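PDB 4OMZ: NolR, which probably binds DNA as a dimeric ArsR-type helix-turn-helix transcription regulator that controls rhizobial nodulation and symbiosis genes. Local coordinates for residues L32-S37 and S64-Q69. Residues are numbered along the deposited sequence; the frame is centred on the assembly and turned at random.
Sequences LLILDS and SKLRAQ
Leu66 reaches from helix 56-68 to helix 29-40 and sets its fork against Leu35 with both methyls, while CD1 also reaches Ile34. That CD1 of Leu66 meets CG2 of Ile34 at 3.8 Å, and CD2 of Leu66 lies 3.9 Å from CD1 of Leu35. The two partners receive it differently. Ile34 runs at a slant to Leu66 and offers only its branch methyl: CG2 lies anti to the backbone N and is the arm that meets the leucine, CG1 (chi1 -68°) taking the place beside that N, while Leu48, Val52, Leu59 and His62 also touch this side chain. Leu35 and Leu66 slide past each other in opposite directions, with CG and both methyls of Leu35 against the methyls of Leu66; Leu35 CG sits 4.0 Å from Leu66 CD2, and Leu35 CD2 is 4.1 Å from Leu66 CD1. Cutting Leu35 back to an alanine would remove CG and both its methyls, and is likely to open a gap beside both methyls of Leu66. No hydrogen bond links the two segments, and all three touching residues are buried. Leu35 also rests on Met26 of helix 10-26, and Leu66 on Leu71. This is aliphatic helix-to-helix packing in the core of the winged helix-turn-helix fold of ArsR-type regulators, joining helix 29-40 to helix 56-68, the second helix of the helix-turn-helix.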
loop_
_atom_site.group_PDB
_atom_site.type_symbol
_atom_site.label_atom_id
_atom_site.label_comp_id
_atom_site.label_asym_id
_atom_site.label_seq_id
_atom_site.Cartn_x
_atom_site.Cartn_y
_atom_site.Cartn_z
ATOM N N LEU A 32 -4.517 -6.724 5.570
ATOM C CA LEU A 32 -3.208 -6.692 6.205
ATOM C C LEU A 32 -3.115 -7.754 7.303
ATOM O O LEU A 32 -2.123 -8.491 7.391
ATOM C CB LEU A 32 -2.947 -5.298 6.770
ATOM C CG LEU A 32 -1.623 -4.622 6.437
ATOM C CD1 LEU A 32 -1.220 -4.902 5.001
ATOM C CD2 LEU A 32 -1.756 -3.126 6.660
ATOM N N LEU A 33 -4.164 -7.844 8.123
ATOM C CA LEU A 33 -4.229 -8.848 9.188
ATOM C C LEU A 33 -4.260 -10.271 8.615
ATOM O O LEU A 33 -3.588 -11.186 9.121
ATOM C CB LEU A 33 -5.450 -8.600 10.075
ATOM C CG LEU A 33 -5.423 -7.288 10.865
ATOM C CD1 LEU A 33 -6.754 -7.041 11.549
ATOM C CD2 LEU A 33 -4.290 -7.289 11.883
ATOM N N ILE A 34 -5.048 -10.442 7.556
ATOM C CA ILE A 34 -5.114 -11.696 6.818
ATOM C C ILE A 34 -3.737 -12.109 6.289
ATOM O O ILE A 34 -3.315 -13.240 6.484
ATOM C CB ILE A 34 -6.098 -11.604 5.637
ATOM C CG1 ILE A 34 -7.535 -11.472 6.146
ATOM C CG2 ILE A 34 -5.955 -12.817 4.728
ATOM C CD1 ILE A 34 -8.509 -10.954 5.106
ATOM N N LEU A 35 -3.045 -11.194 5.616
ATOM C CA LEU A 35 -1.735 -11.510 5.045
ATOM C C LEU A 35 -0.696 -11.794 6.121
ATOM O O LEU A 35 0.184 -12.628 5.929
ATOM C CB LEU A 35 -1.245 -10.370 4.143
ATOM C CG LEU A 35 -1.858 -10.317 2.745
ATOM C CD1 LEU A 35 -1.537 -9.006 2.069
ATOM C CD2 LEU A 35 -1.370 -11.484 1.906
ATOM N N ASP A 36 -0.796 -11.100 7.251
ATOM C CA ASP A 36 0.093 -11.361 8.379
ATOM C C ASP A 36 -0.096 -12.810 8.837
ATOM O O ASP A 36 0.849 -13.629 8.859
ATOM C CB ASP A 36 -0.193 -10.382 9.518
ATOM C CG ASP A 36 1.022 -10.118 10.384
ATOM O OD1 ASP A 36 2.025 -9.598 9.852
ATOM O OD2 ASP A 36 0.973 -10.420 11.594
ATOM N N SER A 37 -1.352 -13.142 9.109
ATOM C CA SER A 37 -1.693 -14.473 9.575
ATOM C C SER A 37 -1.286 -15.558 8.574
ATOM O O SER A 37 -0.707 -16.572 8.953
ATOM C CB SER A 37 -3.190 -14.542 9.860
ATOM O OG SER A 37 -3.595 -13.467 10.684
ATOM N N SER A 64 -10.606 -13.115 -2.351
ATOM C CA SER A 64 -10.741 -12.943 -3.787
ATOM C C SER A 64 -9.861 -11.802 -4.287
ATOM O O SER A 64 -9.173 -11.955 -5.309
ATOM C CB SER A 64 -12.202 -12.692 -4.164
ATOM O OG SER A 64 -12.304 -12.108 -5.451
ATOM N N LYS A 65 -9.844 -10.677 -3.565
ATOM C CA LYS A 65 -9.016 -9.572 -4.088
ATOM C C LYS A 65 -7.510 -9.896 -3.970
ATOM O O LYS A 65 -6.697 -9.481 -4.812
ATOM C CB LYS A 65 -9.349 -8.253 -3.395
ATOM C CG LYS A 65 -8.244 -7.204 -3.525
ATOM C CD LYS A 65 -8.754 -5.920 -4.184
ATOM C CE LYS A 65 -7.617 -5.008 -4.644
ATOM N NZ LYS A 65 -8.028 -3.577 -4.713
ATOM N N LEU A 66 -7.153 -10.638 -2.923
ATOM C CA LEU A 66 -5.784 -11.093 -2.725
ATOM C C LEU A 66 -5.362 -12.094 -3.793
ATOM O O LEU A 66 -4.209 -12.089 -4.224
ATOM C CB LEU A 66 -5.622 -11.726 -1.340
ATOM C CG LEU A 66 -5.607 -10.846 -0.090
ATOM C CD1 LEU A 66 -5.385 -11.674 1.181
ATOM C CD2 LEU A 66 -4.535 -9.784 -0.241
ATOM N N ARG A 67 -6.285 -12.966 -4.203
ATOM C CA ARG A 67 -5.981 -13.942 -5.248
ATOM C C ARG A 67 -5.803 -13.216 -6.571
ATOM O O ARG A 67 -4.989 -13.624 -7.408
ATOM C CB ARG A 67 -7.073 -15.009 -5.397
ATOM C CG ARG A 67 -7.147 -16.048 -4.285
ATOM C CD ARG A 67 -8.240 -17.067 -4.572
ATOM N NE ARG A 67 -7.741 -18.152 -5.411
ATOM C CZ ARG A 67 -8.154 -19.413 -5.326
ATOM N NH1 ARG A 67 -9.097 -19.744 -4.452
ATOM N NH2 ARG A 67 -7.636 -20.343 -6.121
ATOM N N ALA A 68 -6.572 -12.143 -6.754
ATOM C CA ALA A 68 -6.489 -11.349 -7.979
ATOM C C ALA A 68 -5.084 -10.758 -8.185
ATOM O O ALA A 68 -4.630 -10.585 -9.316
ATOM C CB ALA A 68 -7.532 -10.241 -7.959
ATOM N N GLN A 69 -4.397 -10.460 -7.088
ATOM C CA GLN A 69 -3.030 -9.961 -7.156
ATOM C C GLN A 69 -2.012 -11.069 -6.914
ATOM O O GLN A 69 -0.843 -10.786 -6.666
ATOM C CB GLN A 69 -2.819 -8.839 -6.141
ATOM C CG GLN A 69 -3.410 -7.506 -6.552
ATOM C CD GLN A 69 -2.711 -6.907 -7.748
ATOM O OE1 GLN A 69 -1.502 -7.070 -7.920
ATOM N NE2 GLN A 69 -3.461 -6.194 -8.575
#